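Local coordinates for ribosome hibernation protein YHBH (Vibrio cholerae serotype O1, PDB 4HEI), which associates with 100S ribosome dimers in stationary phase and probably inhibits translation by binding the small ribosomal subunit, at residues Thr13-Asp18 against Asn69-Ile74; Leu54-Ala59 against Arg83-His88; Ile61-Asp66 against Asp75-Lys80. All blocks are in the same frame, centred on the assembly; numbering follows the deposited sequence.

Contact 1: residues Thr13-Asp18 against Asn69-Ile74; sequences TDSMQD and NMYAAI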
ATOM      1  N   THR A  13      13.155   4.557   5.914  1.00 34.64           N
ATOM      2  CA  THR A  13      14.403   4.295   5.201  1.00 33.78           C
ATOM      3  C   THR A  13      14.189   4.143   3.703  1.00 33.79           C
ATOM      4  O   THR A  13      13.067   3.931   3.244  1.00 34.12           O
ATOM      5  CB  THR A  13      15.071   3.003   5.705  1.00 33.21           C
ATOM      6  OG1 THR A  13      14.221   1.888   5.419  1.00 33.25           O
ATOM      7  CG2 THR A  13      15.309   3.072   7.206  1.00 33.67           C
ATOM      8  N   ASP A  14      15.269   4.247   2.940  1.00 32.72           N
ATOM      9  CA  ASP A  14      15.168   4.100   1.495  1.00 33.22           C
ATOM     10  C   ASP A  14      14.791   2.669   1.150  1.00 32.45           C
ATOM     11  O   ASP A  14      14.186   2.419   0.110  1.00 32.44           O
ATOM     12  CB  ASP A  14      16.486   4.471   0.821  1.00 36.07           C
ATOM     13  CG  ASP A  14      16.794   5.946   0.935  1.00 39.48           C
ATOM     14  OD1 ASP A  14      15.916   6.759   0.573  1.00 40.99           O
ATOM     15  OD2 ASP A  14      17.906   6.292   1.384  1.00 42.42           O
ATOM     16  N   SER A  15      15.150   1.734   2.025  1.00 31.21           N
ATOM     17  CA  SER A  15      14.815   0.333   1.801  1.00 29.06           C
ATOM     18  C   SER A  15      13.303   0.157   1.854  1.00 27.94           C
ATOM     19  O   SER A  15      12.730  -0.556   1.034  1.00 26.89           O
ATOM     20  CB  SER A  15      15.472  -0.562   2.855  1.00 28.41           C
ATOM     21  OG  SER A  15      15.043  -1.905   2.701  1.00 25.23           O
ATOM     22  N   MET A  16      12.659   0.797   2.827  1.00 27.06           N
ATOM     23  CA  MET A  16      11.212   0.706   2.946  1.00 27.11           C
ATOM     24  C   MET A  16      10.577   1.281   1.691  1.00 25.83           C
ATOM     25  O   MET A  16       9.712   0.657   1.079  1.00 22.51           O
ATOM     26  CB  MET A  16      10.707   1.487   4.165  1.00 27.54           C
ATOM     27  CG  MET A  16      10.648   0.678   5.445  1.00 30.58           C
ATOM     28  SD  MET A  16      10.194   1.715   6.851  1.00 31.56           S
ATOM     29  CE  MET A  16      11.770   1.881   7.651  1.00 35.58           C
ATOM     30  N   GLN A  17      11.012   2.474   1.308  1.00 25.37           N
ATOM     31  CA  GLN A  17      10.464   3.110   0.125  1.00 27.36           C
ATOM     32  C   GLN A  17      10.720   2.272  -1.117  1.00 26.64           C
ATOM     33  O   GLN A  17       9.819   2.087  -1.935  1.00 24.30           O
ATOM     34  CB  GLN A  17      11.032   4.523  -0.027  1.00 30.63           C
ATOM     35  CG  GLN A  17      10.512   5.461   1.054  1.00 33.22           C
ATOM     36  CD  GLN A  17      10.880   6.910   0.820  1.00 36.65           C
ATOM     37  OE1 GLN A  17      11.987   7.342   1.131  1.00 37.97           O
ATOM     38  NE2 GLN A  17       9.949   7.671   0.260  1.00 37.72           N
ATOM     39  N   ASP A  18      11.938   1.751  -1.253  1.00 26.58           N
ATOM     40  CA  ASP A  18      12.264   0.915  -2.406  1.00 27.29           C
ATOM     41  C   ASP A  18      11.357  -0.312  -2.427  1.00 25.93           C
ATOM     42  O   ASP A  18      10.828  -0.693  -3.477  1.00 24.18           O
ATOM     43  CB  ASP A  18      13.728   0.460  -2.360  1.00 29.58           C
ATOM     44  CG  ASP A  18      14.706   1.598  -2.596  1.00 32.20           C
ATOM     45  OD1 ASP A  18      14.308   2.614  -3.200  1.00 34.42           O
ATOM     46  OD2 ASP A  18      15.881   1.471  -2.191  1.00 34.70           O
ATOM     47  N   ASN A  69       6.694  -6.434  12.467  1.00 26.03           N
ATOM     48  CA  ASN A  69       7.714  -6.070  11.478  1.00 23.55           C
ATOM     49  C   ASN A  69       7.070  -5.257  10.345  1.00 21.93           C
ATOM     50  O   ASN A  69       6.091  -5.687   9.748  1.00 19.66           O
ATOM     51  CB  ASN A  69       8.376  -7.329  10.908  1.00 24.86           C
ATOM     52  CG  ASN A  69       9.422  -7.014   9.855  1.00 24.50           C
ATOM     53  OD1 ASN A  69       9.106  -6.845   8.678  1.00 25.00           O
ATOM     54  ND2 ASN A  69      10.674  -6.915  10.281  1.00 23.85           N
ATOM     55  N   MET A  70       7.629  -4.088  10.052  1.00 21.44           N
ATOM     56  CA  MET A  70       7.079  -3.210   9.017  1.00 20.31           C
ATOM     57  C   MET A  70       7.019  -3.816   7.618  1.00 21.21           C
ATOM     58  O   MET A  70       6.044  -3.628   6.898  1.00 18.53           O
ATOM     59  CB  MET A  70       7.858  -1.892   8.972  1.00 21.19           C
ATOM     60  CG  MET A  70       7.284  -0.859   8.002  1.00 21.73           C
ATOM     61  SD  MET A  70       5.549  -0.452   8.352  1.00 24.95           S
ATOM     62  CE  MET A  70       5.755   0.701   9.675  1.00 20.99           C
ATOM     63  N   TYR A  71       8.049  -4.551   7.225  1.00 21.90           N
ATOM     64  CA  TYR A  71       8.038  -5.152   5.900  1.00 20.47           C
ATOM     65  C   TYR A  71       6.937  -6.193   5.800  1.00 21.01           C
ATOM     66  O   TYR A  71       6.296  -6.332   4.758  1.00 22.15           O
ATOM     67  CB  TYR A  71       9.410  -5.753   5.592  1.00 21.30           C
ATOM     68  CG  TYR A  71      10.463  -4.694   5.357  1.00 19.83           C
ATOM     69  CD1 TYR A  71      10.670  -4.158   4.088  1.00 20.37           C
ATOM     70  CD2 TYR A  71      11.227  -4.205   6.413  1.00 21.68           C
ATOM     71  CE1 TYR A  71      11.611  -3.164   3.871  1.00 20.75           C
ATOM     72  CE2 TYR A  71      12.176  -3.207   6.210  1.00 24.04           C
ATOM     73  CZ  TYR A  71      12.365  -2.691   4.938  1.00 21.61           C
ATOM     74  OH  TYR A  71      13.301  -1.710   4.736  1.00 24.32           O
ATOM     75  N   ALA A  72       6.701  -6.917   6.889  1.00 20.88           N
ATOM     76  CA  ALA A  72       5.644  -7.919   6.917  1.00 20.02           C
ATOM     77  C   ALA A  72       4.300  -7.187   6.876  1.00 20.68           C
ATOM     78  O   ALA A  72       3.332  -7.668   6.287  1.00 19.95           O
ATOM     79  CB  ALA A  72       5.747  -8.759   8.185  1.00 20.84           C
ATOM     80  N   ALA A  73       4.248  -6.022   7.515  1.00 20.52           N
ATOM     81  CA  ALA A  73       3.024  -5.222   7.527  1.00 20.73           C
ATOM     82  C   ALA A  73       2.691  -4.802   6.097  1.00 19.51           C
ATOM     83  O   ALA A  73       1.543  -4.893   5.659  1.00 17.98           O
ATOM     84  CB  ALA A  73       3.211  -3.988   8.409  1.00 20.42           C
ATOM     85  N   ILE A  74       3.706  -4.349   5.368  1.00 20.18           N
ATOM     86  CA  ILE A  74       3.511  -3.927   3.989  1.00 20.27           C
ATOM     87  C   ILE A  74       3.035  -5.091   3.128  1.00 20.76           C
ATOM     88  O   ILE A  74       2.157  -4.925   2.287  1.00 20.01           O
ATOM     89  CB  ILE A  74       4.809  -3.332   3.409  1.00 21.21           C
ATOM     90  CG1 ILE A  74       5.147  -2.036   4.156  1.00 20.54           C
ATOM     91  CG2 ILE A  74       4.649  -3.059   1.916  1.00 18.69           C
ATOM     92  CD1 ILE A  74       6.556  -1.546   3.921  1.00 21.38           C
TER
HETATM   93  O   HOH W   1      14.585  -0.606   6.737  1.00 25.91           O

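Contact 2: residues Leu54-Ala59 against Arg83-His88; sequences LHVNQA and RQLNKH. With 3CO (cobalt (III) ion), chain D.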
ATOM      1  N   LEU A  54      -5.619   3.791  -2.741  1.00 16.69           N
ATOM      2  CA  LEU A  54      -5.373   3.767  -4.173  1.00 17.44           C
ATOM      3  C   LEU A  54      -6.562   4.420  -4.871  1.00 18.53           C
ATOM      4  O   LEU A  54      -7.718   4.059  -4.631  1.00 18.95           O
ATOM      5  CB  LEU A  54      -5.221   2.329  -4.673  1.00 20.89           C
ATOM      6  CG  LEU A  54      -4.317   1.339  -3.932  1.00 23.57           C
ATOM      7  CD1 LEU A  54      -4.114   0.105  -4.808  1.00 23.26           C
ATOM      8  CD2 LEU A  54      -2.988   1.973  -3.595  1.00 24.43           C
ATOM      9  N   HIS A  55      -6.275   5.397  -5.717  1.00 16.89           N
ATOM     10  CA  HIS A  55      -7.318   6.088  -6.454  1.00 20.07           C
ATOM     11  C   HIS A  55      -7.324   5.514  -7.862  1.00 20.47           C
ATOM     12  O   HIS A  55      -6.416   5.764  -8.655  1.00 22.23           O
ATOM     13  CB  HIS A  55      -7.024   7.582  -6.453  1.00 15.89           C
ATOM     14  CG  HIS A  55      -6.954   8.175  -5.074  1.00 19.27           C
ATOM     15  ND1 HIS A  55      -8.017   8.829  -4.487  1.00 16.08           N
ATOM     16  CD2 HIS A  55      -5.963   8.163  -4.151  1.00 17.47           C
ATOM     17  CE1 HIS A  55      -7.683   9.194  -3.260  1.00 18.65           C
ATOM     18  NE2 HIS A  55      -6.442   8.801  -3.032  1.00 21.06           N
ATOM     19  N   VAL A  56      -8.351   4.722  -8.147  1.00 22.12           N
ATOM     20  CA  VAL A  56      -8.501   4.067  -9.440  1.00 27.35           C
ATOM     21  C   VAL A  56      -9.687   4.665 -10.186  1.00 30.10           C
ATOM     22  O   VAL A  56     -10.424   5.488  -9.642  1.00 30.44           O
ATOM     23  CB  VAL A  56      -8.728   2.549  -9.258  1.00 26.98           C
ATOM     24  CG1 VAL A  56      -7.590   1.942  -8.449  1.00 27.28           C
ATOM     25  CG2 VAL A  56     -10.053   2.301  -8.555  1.00 28.16           C
ATOM     26  N   ASN A  57      -9.875   4.253 -11.435  1.00 33.59           N
ATOM     27  CA  ASN A  57     -10.977   4.776 -12.227  1.00 36.48           C
ATOM     28  C   ASN A  57     -12.343   4.619 -11.559  1.00 36.74           C
ATOM     29  O   ASN A  57     -12.852   3.509 -11.393  1.00 36.75           O
ATOM     30  CB  ASN A  57     -10.981   4.127 -13.614  1.00 40.32           C
ATOM     31  CG  ASN A  57     -10.007   4.801 -14.573  1.00 43.00           C
ATOM     32  OD1 ASN A  57      -8.824   4.961 -14.267  1.00 46.01           O
ATOM     33  ND2 ASN A  57     -10.506   5.201 -15.738  1.00 44.72           N
ATOM     34  N   GLN A  58     -12.913   5.752 -11.161  1.00 37.09           N
ATOM     35  CA  GLN A  58     -14.225   5.804 -10.525  1.00 37.91           C
ATOM     36  C   GLN A  58     -14.333   5.097  -9.175  1.00 35.74           C
ATOM     37  O   GLN A  58     -15.419   4.666  -8.790  1.00 36.13           O
ATOM     38  CB  GLN A  58     -15.283   5.237 -11.473  1.00 42.06           C
ATOM     39  CG  GLN A  58     -15.328   5.922 -12.825  1.00 47.03           C
ATOM     40  CD  GLN A  58     -16.339   5.293 -13.760  1.00 50.18           C
ATOM     41  OE1 GLN A  58     -16.305   4.086 -14.006  1.00 52.92           O
ATOM     42  NE2 GLN A  58     -17.245   6.109 -14.291  1.00 51.70           N
ATOM     43  N   ALA A  59     -13.224   4.976  -8.451  1.00 31.37           N
ATOM     44  CA  ALA A  59     -13.276   4.326  -7.148  1.00 26.83           C
ATOM     45  C   ALA A  59     -12.000   4.460  -6.327  1.00 23.56           C
ATOM     46  O   ALA A  59     -10.971   4.909  -6.816  1.00 21.91           O
ATOM     47  CB  ALA A  59     -13.624   2.852  -7.321  1.00 28.72           C
ATOM     48  N   ARG A  83      -6.814  -8.110  -3.046  1.00 26.19           N
ATOM     49  CA  ARG A  83      -8.141  -8.720  -2.927  1.00 27.27           C
ATOM     50  C   ARG A  83      -9.197  -7.713  -3.350  1.00 27.95           C
ATOM     51  O   ARG A  83     -10.093  -8.023  -4.137  1.00 27.54           O
ATOM     52  CB  ARG A  83      -8.439  -9.149  -1.484  1.00 30.36           C
ATOM     53  CG  ARG A  83      -7.531 -10.223  -0.926  1.00 35.89           C
ATOM     54  CD  ARG A  83      -8.208 -10.958   0.231  1.00 39.64           C
ATOM     55  NE  ARG A  83      -7.310 -11.924   0.854  1.00 44.27           N
ATOM     56  CZ  ARG A  83      -6.377 -11.614   1.750  1.00 45.62           C
ATOM     57  NH1 ARG A  83      -6.218 -10.356   2.141  1.00 45.85           N
ATOM     58  NH2 ARG A  83      -5.590 -12.561   2.243  1.00 46.42           N
ATOM     59  N   GLN A  84      -9.096  -6.499  -2.820  1.00 25.67           N
ATOM     60  CA  GLN A  84     -10.057  -5.459  -3.154  1.00 27.16           C
ATOM     61  C   GLN A  84      -9.972  -5.035  -4.618  1.00 26.29           C
ATOM     62  O   GLN A  84     -10.989  -4.730  -5.238  1.00 27.17           O
ATOM     63  CB  GLN A  84      -9.858  -4.247  -2.246  1.00 28.27           C
ATOM     64  CG  GLN A  84     -10.151  -4.527  -0.784  1.00 34.08           C
ATOM     65  CD  GLN A  84     -10.018  -3.288   0.078  1.00 35.46           C
ATOM     66  OE1 GLN A  84     -10.697  -2.283  -0.143  1.00 38.90           O
ATOM     67  NE2 GLN A  84      -9.137  -3.353   1.067  1.00 36.53           N
ATOM     68  N   LEU A  85      -8.760  -5.004  -5.165  1.00 25.31           N
ATOM     69  CA  LEU A  85      -8.574  -4.629  -6.565  1.00 27.03           C
ATOM     70  C   LEU A  85      -9.180  -5.672  -7.503  1.00 29.46           C
ATOM     71  O   LEU A  85      -9.758  -5.327  -8.538  1.00 29.58           O
ATOM     72  CB  LEU A  85      -7.084  -4.452  -6.871  1.00 25.41           C
ATOM     73  CG  LEU A  85      -6.471  -3.126  -6.404  1.00 25.89           C
ATOM     74  CD1 LEU A  85      -4.944  -3.220  -6.460  1.00 23.76           C
ATOM     75  CD2 LEU A  85      -6.980  -1.984  -7.277  1.00 25.23           C
ATOM     76  N   ASN A  86      -9.046  -6.944  -7.143  1.00 31.53           N
ATOM     77  CA  ASN A  86      -9.605  -8.020  -7.953  1.00 34.26           C
ATOM     78  C   ASN A  86     -11.125  -7.914  -7.964  1.00 37.36           C
ATOM     79  O   ASN A  86     -11.754  -8.040  -9.012  1.00 37.19           O
ATOM     80  CB  ASN A  86      -9.156  -9.376  -7.410  1.00 32.90           C
ATOM     81  CG  ASN A  86      -7.782  -9.767  -7.906  1.00 33.26           C
ATOM     82  OD1 ASN A  86      -7.036 -10.467  -7.224  1.00 35.57           O
ATOM     83  ND2 ASN A  86      -7.443  -9.323  -9.114  1.00 32.96           N
ATOM     84  N   LYS A  87     -11.710  -7.625  -6.805  1.00 40.54           N
ATOM     85  CA  LYS A  87     -13.158  -7.473  -6.716  1.00 44.72           C
ATOM     86  C   LYS A  87     -13.597  -6.270  -7.552  1.00 46.92           C
ATOM     87  O   LYS A  87     -14.532  -6.361  -8.345  1.00 47.46           O
ATOM     88  CB  LYS A  87     -13.584  -7.282  -5.257  1.00 45.79           C
ATOM     89  CG  LYS A  87     -13.222  -8.452  -4.357  1.00 48.17           C
ATOM     90  CD  LYS A  87     -13.704  -8.237  -2.928  1.00 51.11           C
ATOM     91  CE  LYS A  87     -13.330  -9.420  -2.040  1.00 53.81           C
ATOM     92  NZ  LYS A  87     -13.788  -9.256  -0.627  1.00 55.49           N
ATOM     93  N   HIS A  88     -12.914  -5.144  -7.380  1.00 48.93           N
ATOM     94  CA  HIS A  88     -13.250  -3.944  -8.138  1.00 51.39           C
ATOM     95  C   HIS A  88     -13.017  -4.141  -9.634  1.00 52.90           C
ATOM     96  O   HIS A  88     -13.722  -3.564 -10.463  1.00 52.49           O
ATOM     97  CB  HIS A  88     -12.426  -2.754  -7.646  1.00 52.38           C
ATOM     98  CG  HIS A  88     -12.534  -1.548  -8.525  1.00 53.14           C
ATOM     99  ND1 HIS A  88     -11.884  -1.452  -9.737  1.00 53.65           N
ATOM    100  CD2 HIS A  88     -13.250  -0.408  -8.391  1.00 53.21           C
ATOM    101  CE1 HIS A  88     -12.197  -0.305 -10.312  1.00 53.46           C
ATOM    102  NE2 HIS A  88     -13.024   0.347  -9.517  1.00 53.89           N
TER
HETATM  103 CO   3CO D 101      -9.570   9.924  -5.160  1.00 18.73          CO

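Contact 3: residues Ile61-Asp66 against Asp75-Lys80; sequences IHAHAD and DSLVDK. With 3CO (cobalt (III) ion), chain C.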
ATOM      1  N   ILE A  61      -9.609   2.372  -3.242  1.00 18.36           N
ATOM      2  CA  ILE A  61      -9.280   1.130  -2.580  1.00 18.09           C
ATOM      3  C   ILE A  61      -8.477   1.578  -1.367  1.00 17.77           C
ATOM      4  O   ILE A  61      -7.483   2.308  -1.500  1.00 18.69           O
ATOM      5  CB  ILE A  61      -8.412   0.222  -3.476  1.00 20.79           C
ATOM      6  CG1 ILE A  61      -9.195  -0.152  -4.740  1.00 25.13           C
ATOM      7  CG2 ILE A  61      -7.989  -1.027  -2.708  1.00 17.05           C
ATOM      8  CD1 ILE A  61     -10.476  -0.909  -4.465  1.00 28.15           C
ATOM      9  N   HIS A  62      -8.923   1.165  -0.188  1.00 16.43           N
ATOM     10  CA  HIS A  62      -8.251   1.555   1.041  1.00 14.98           C
ATOM     11  C   HIS A  62      -8.113   0.379   1.994  1.00 15.88           C
ATOM     12  O   HIS A  62      -9.009  -0.462   2.097  1.00 16.30           O
ATOM     13  CB  HIS A  62      -9.027   2.711   1.710  1.00 15.37           C
ATOM     14  CG  HIS A  62      -8.593   3.018   3.113  1.00 14.90           C
ATOM     15  ND1 HIS A  62      -9.096   2.352   4.209  1.00 18.09           N
ATOM     16  CD2 HIS A  62      -7.690   3.905   3.596  1.00 15.52           C
ATOM     17  CE1 HIS A  62      -8.521   2.812   5.307  1.00 16.24           C
ATOM     18  NE2 HIS A  62      -7.664   3.756   4.964  1.00 14.65           N
ATOM     19  N   ALA A  63      -6.970   0.316   2.661  1.00 16.26           N
ATOM     20  CA  ALA A  63      -6.717  -0.732   3.633  1.00 17.16           C
ATOM     21  C   ALA A  63      -5.528  -0.413   4.524  1.00 15.96           C
ATOM     22  O   ALA A  63      -4.667   0.386   4.166  1.00 14.67           O
ATOM     23  CB  ALA A  63      -6.483  -2.054   2.915  1.00 18.32           C
ATOM     24  N   HIS A  64      -5.510  -1.041   5.694  1.00 16.36           N
ATOM     25  CA  HIS A  64      -4.432  -0.907   6.661  1.00 15.69           C
ATOM     26  C   HIS A  64      -4.049  -2.334   7.033  1.00 16.37           C
ATOM     27  O   HIS A  64      -4.872  -3.249   6.935  1.00 17.38           O
ATOM     28  CB  HIS A  64      -4.893  -0.232   7.958  1.00 14.53           C
ATOM     29  CG  HIS A  64      -5.256   1.212   7.817  1.00 18.20           C
ATOM     30  ND1 HIS A  64      -5.492   2.018   8.909  1.00 17.79           N
ATOM     31  CD2 HIS A  64      -5.444   1.992   6.726  1.00 17.64           C
ATOM     32  CE1 HIS A  64      -5.811   3.231   8.497  1.00 17.84           C
ATOM     33  NE2 HIS A  64      -5.789   3.241   7.177  1.00 19.04           N
ATOM     34  N   ALA A  65      -2.814  -2.508   7.483  1.00 18.35           N
ATOM     35  CA  ALA A  65      -2.321  -3.806   7.932  1.00 19.01           C
ATOM     36  C   ALA A  65      -1.252  -3.509   8.977  1.00 20.91           C
ATOM     37  O   ALA A  65      -0.538  -2.508   8.874  1.00 19.94           O
ATOM     38  CB  ALA A  65      -1.727  -4.595   6.758  1.00 17.88           C
ATOM     39  N   ASP A  66      -1.159  -4.340  10.011  1.00 21.02           N
ATOM     40  CA  ASP A  66      -0.140  -4.101  11.025  1.00 22.17           C
ATOM     41  C   ASP A  66       0.608  -5.376  11.373  1.00 20.95           C
ATOM     42  O   ASP A  66       0.111  -6.478  11.148  1.00 20.63           O
ATOM     43  CB  ASP A  66      -0.746  -3.465  12.286  1.00 25.08           C
ATOM     44  CG  ASP A  66      -1.564  -4.435  13.108  1.00 30.63           C
ATOM     45  OD1 ASP A  66      -1.926  -4.068  14.246  1.00 33.63           O
ATOM     46  OD2 ASP A  66      -1.850  -5.551  12.633  1.00 31.06           O
ATOM     47  N   ASP A  75       3.611  -6.274   3.327  1.00 21.18           N
ATOM     48  CA  ASP A  75       3.185  -7.430   2.545  1.00 22.83           C
ATOM     49  C   ASP A  75       1.732  -7.755   2.812  1.00 19.77           C
ATOM     50  O   ASP A  75       0.993  -8.107   1.895  1.00 20.19           O
ATOM     51  CB  ASP A  75       4.032  -8.656   2.873  1.00 25.91           C
ATOM     52  CG  ASP A  75       5.421  -8.550   2.324  1.00 32.11           C
ATOM     53  OD1 ASP A  75       5.548  -8.336   1.102  1.00 33.92           O
ATOM     54  OD2 ASP A  75       6.380  -8.683   3.111  1.00 34.80           O
ATOM     55  N   SER A  76       1.325  -7.665   4.074  1.00 20.09           N
ATOM     56  CA  SER A  76      -0.063  -7.947   4.423  1.00 21.00           C
ATOM     57  C   SER A  76      -0.976  -6.897   3.803  1.00 21.38           C
ATOM     58  O   SER A  76      -2.069  -7.219   3.325  1.00 23.26           O
ATOM     59  CB  SER A  76      -0.245  -7.958   5.942  1.00 22.68           C
ATOM     60  OG  SER A  76       0.485  -9.029   6.516  1.00 28.73           O
ATOM     61  N   LEU A  77      -0.523  -5.643   3.810  1.00 19.89           N
ATOM     62  CA  LEU A  77      -1.310  -4.555   3.236  1.00 18.67           C
ATOM     63  C   LEU A  77      -1.568  -4.817   1.759  1.00 19.92           C
ATOM     64  O   LEU A  77      -2.696  -4.714   1.295  1.00 17.88           O
ATOM     65  CB  LEU A  77      -0.577  -3.216   3.389  1.00 19.12           C
ATOM     66  CG  LEU A  77      -1.167  -2.028   2.616  1.00 18.22           C
ATOM     67  CD1 LEU A  77      -2.607  -1.779   3.058  1.00 18.84           C
ATOM     68  CD2 LEU A  77      -0.311  -0.783   2.858  1.00 19.38           C
ATOM     69  N   VAL A  78      -0.512  -5.143   1.020  1.00 19.58           N
ATOM     70  CA  VAL A  78      -0.657  -5.402  -0.404  1.00 22.07           C
ATOM     71  C   VAL A  78      -1.627  -6.551  -0.670  1.00 23.39           C
ATOM     72  O   VAL A  78      -2.439  -6.478  -1.591  1.00 22.88           O
ATOM     73  CB  VAL A  78       0.709  -5.691  -1.052  1.00 24.82           C
ATOM     74  CG1 VAL A  78       0.529  -6.113  -2.506  1.00 24.04           C
ATOM     75  CG2 VAL A  78       1.567  -4.440  -0.973  1.00 21.99           C
ATOM     76  N   ASP A  79      -1.555  -7.604   0.135  1.00 25.01           N
ATOM     77  CA  ASP A  79      -2.474  -8.718  -0.049  1.00 27.03           C
ATOM     78  C   ASP A  79      -3.919  -8.247   0.100  1.00 26.75           C
ATOM     79  O   ASP A  79      -4.797  -8.708  -0.626  1.00 26.83           O
ATOM     80  CB  ASP A  79      -2.182  -9.849   0.943  1.00 28.86           C
ATOM     81  CG  ASP A  79      -0.972 -10.677   0.540  1.00 32.31           C
ATOM     82  OD1 ASP A  79      -0.806 -10.923  -0.670  1.00 34.62           O
ATOM     83  OD2 ASP A  79      -0.194 -11.095   1.424  1.00 35.29           O
ATOM     84  N   LYS A  80      -4.164  -7.322   1.026  1.00 25.66           N
ATOM     85  CA  LYS A  80      -5.517  -6.799   1.221  1.00 25.09           C
ATOM     86  C   LYS A  80      -5.936  -5.942   0.024  1.00 22.85           C
ATOM     87  O   LYS A  80      -7.073  -6.018  -0.438  1.00 23.54           O
ATOM     88  CB  LYS A  80      -5.600  -5.953   2.495  1.00 25.10           C
ATOM     89  CG  LYS A  80      -5.384  -6.717   3.789  1.00 27.73           C
ATOM     90  CD  LYS A  80      -5.702  -5.834   4.992  1.00 28.42           C
ATOM     91  CE  LYS A  80      -5.427  -6.552   6.301  1.00 29.80           C
ATOM     92  NZ  LYS A  80      -5.825  -5.718   7.473  1.00 31.35           N
TER
HETATM   93 CO   3CO C 102      -6.358   4.788   6.199  1.00 14.78          CO

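Contact 1: residues Thr13-Asp18 against Asn69-Ile74
Thr13 and Tyr71 are joined through one water, which lies 2.8 Å from Thr13 OG1 and 2.6 Å from Tyr71 OH. The water sits at the edge of the Tyr71 ring, in its plane. Thr13 is also the N-cap of helix 14-27. With chi1 at 64°, its OG1 lies between the backbone N and the carbonyl carbon and accepts from Met16 N. Ser15 follows and makes the direct polar link. Ser15 OG is hydrogen-bonded to Tyr71 OH at 2.7 Å, and either hydroxyl could be the donor. Two bonds thus grip the phenol oxygen. Met16, the next residue, is buried. Met16 CG lies 3.8 Å from Tyr71 CZ, and the two side chains cross at about a right angle. Farther out on the same side chain, Met16 SD reaches Met70 CG at 4.1 Å. Leu41 of strand 34-44 touches both methionines. On the other helix, Asn69 is the N-cap, and its OD1 accepts from Ala72 N on a lone pair. The two helix starts run nearly parallel, 14° apart, with the segment axes 11.1 Å from each other. This pairing of two capped helices on one sheet belongs to the beta-alpha-beta-beta-beta-alpha fold of the HPF/YfiA family.

Contact 2: residues Leu54-Ala59 against Arg83-His88
The imidazole of His88 reaches into the turn after strand 47-56 and meets it through its NE2 end, by packing and a CH-pi contact. His88 CG is anti to the backbone N (chi1 170°), which starts the side chain toward the turn. Val56 CG2 lies over one face of the His88 ring in the CH-pi contact, 4.0 Å from the ring centroid and offset toward the rim. Ala59 CB approaches obliquely, 3.4 Å from His88 NE2. Asn57 O stands at the ring edge, in plane, but 3.7 Å from His88 NE2. The turn is a type II beta turn from Val56 to Ala59. It closes the hairpin of strands 47-56 and 59-67 in the beta-alpha-beta-beta-beta-alpha fold. Val56 N donates to Ala59 O, and Ala59 N donates to Val56 O.

One helical turn earlier, Leu85 packs on the strand itself. Its two methyls divide the work: Leu85 CD2 meets Val56 CG1 at 4.1 Å, and CD1 meets Leu54 CD1. Leu54 and Leu85 cross at about a right angle. Leu27 of helix 14-27 touches both leucines, which ties the two helices to the sheet here. The short strand and helix segments run nearly parallel, 12° apart, with axes 11.7 Å from each other. Between Leu54 and Val56, His55 ND1 binds a cobalt ion at 2.0 Å.

Contact 3: residues Ile61-Asp66 against Asp75-Lys80
Ala65 CB packs against the backbone of Leu77, 3.4 Å from Leu77 N, and lies 3.8 Å from Leu77 CB. It also touches Ser76 CB. This is where strand 59-67, at the sheet edge within the chain, meets helix 70-91 in the beta-alpha-beta-beta-beta-alpha fold. The small alanines let the helix come close: the segment axes approach to 7.0 Å, at an angle of 150° between their directions. Leu77 CG is anti to the backbone N (chi1 170°). Beyond it, Leu77 CD1 lies against the strand backbone, 3.2 Å from Ala63 O, and also meets Ala63 CB. Ala63 CB then touches Lys80 CB.

Lys80 makes the polar link of the contact. Its chain is extended beyond CG and carries Lys80 NZ to His64 O, a hydrogen bond of 2.7 Å. The donor lies in the carbonyl plane, with a C=O...donor angle of 154°. CD and CE of Lys80 also run close to this oxygen.

Further out, backbone hydrogen bonds to Ala52 and Ala50 of strand 47-56 hold Ala63 and Ala65 in the sheet. Ser76 OG is hydrogen-bonded to Ala72 O of the preceding helical turn. The CB atoms of His62 and His64 point away from the helix. Their rings converge on a cobalt ion, which takes one more ligand atom from outside these two residues. The ion is bound by His62 NE2 at 2.1 Å and by His64 NE2 at 1.9 Å.

All three contacts use helix 70-91. Its start serves contact 1, its middle contact 3 and its later part contact 2. The centres of contacts 1 and 2 are about 23 Å apart, on opposite sides of the chain's centre. The centre of contact 3 is about 13 Å from the centre of either. Contact 3 touches contact 1 where Ala73 O packs on Ala65 CB at 3.5 Å. It joins contact 2 through probable hydrogen bonds, Leu54 N to Ile61 O at 2.7 Å and Gln84 NE2 to His62 O at 3.1 Å. Contacts 2 and 3 each bind a cobalt ion. Contact 1 holds no metal; the Met70 side chain is about 13 Å from a bound cobalt ion.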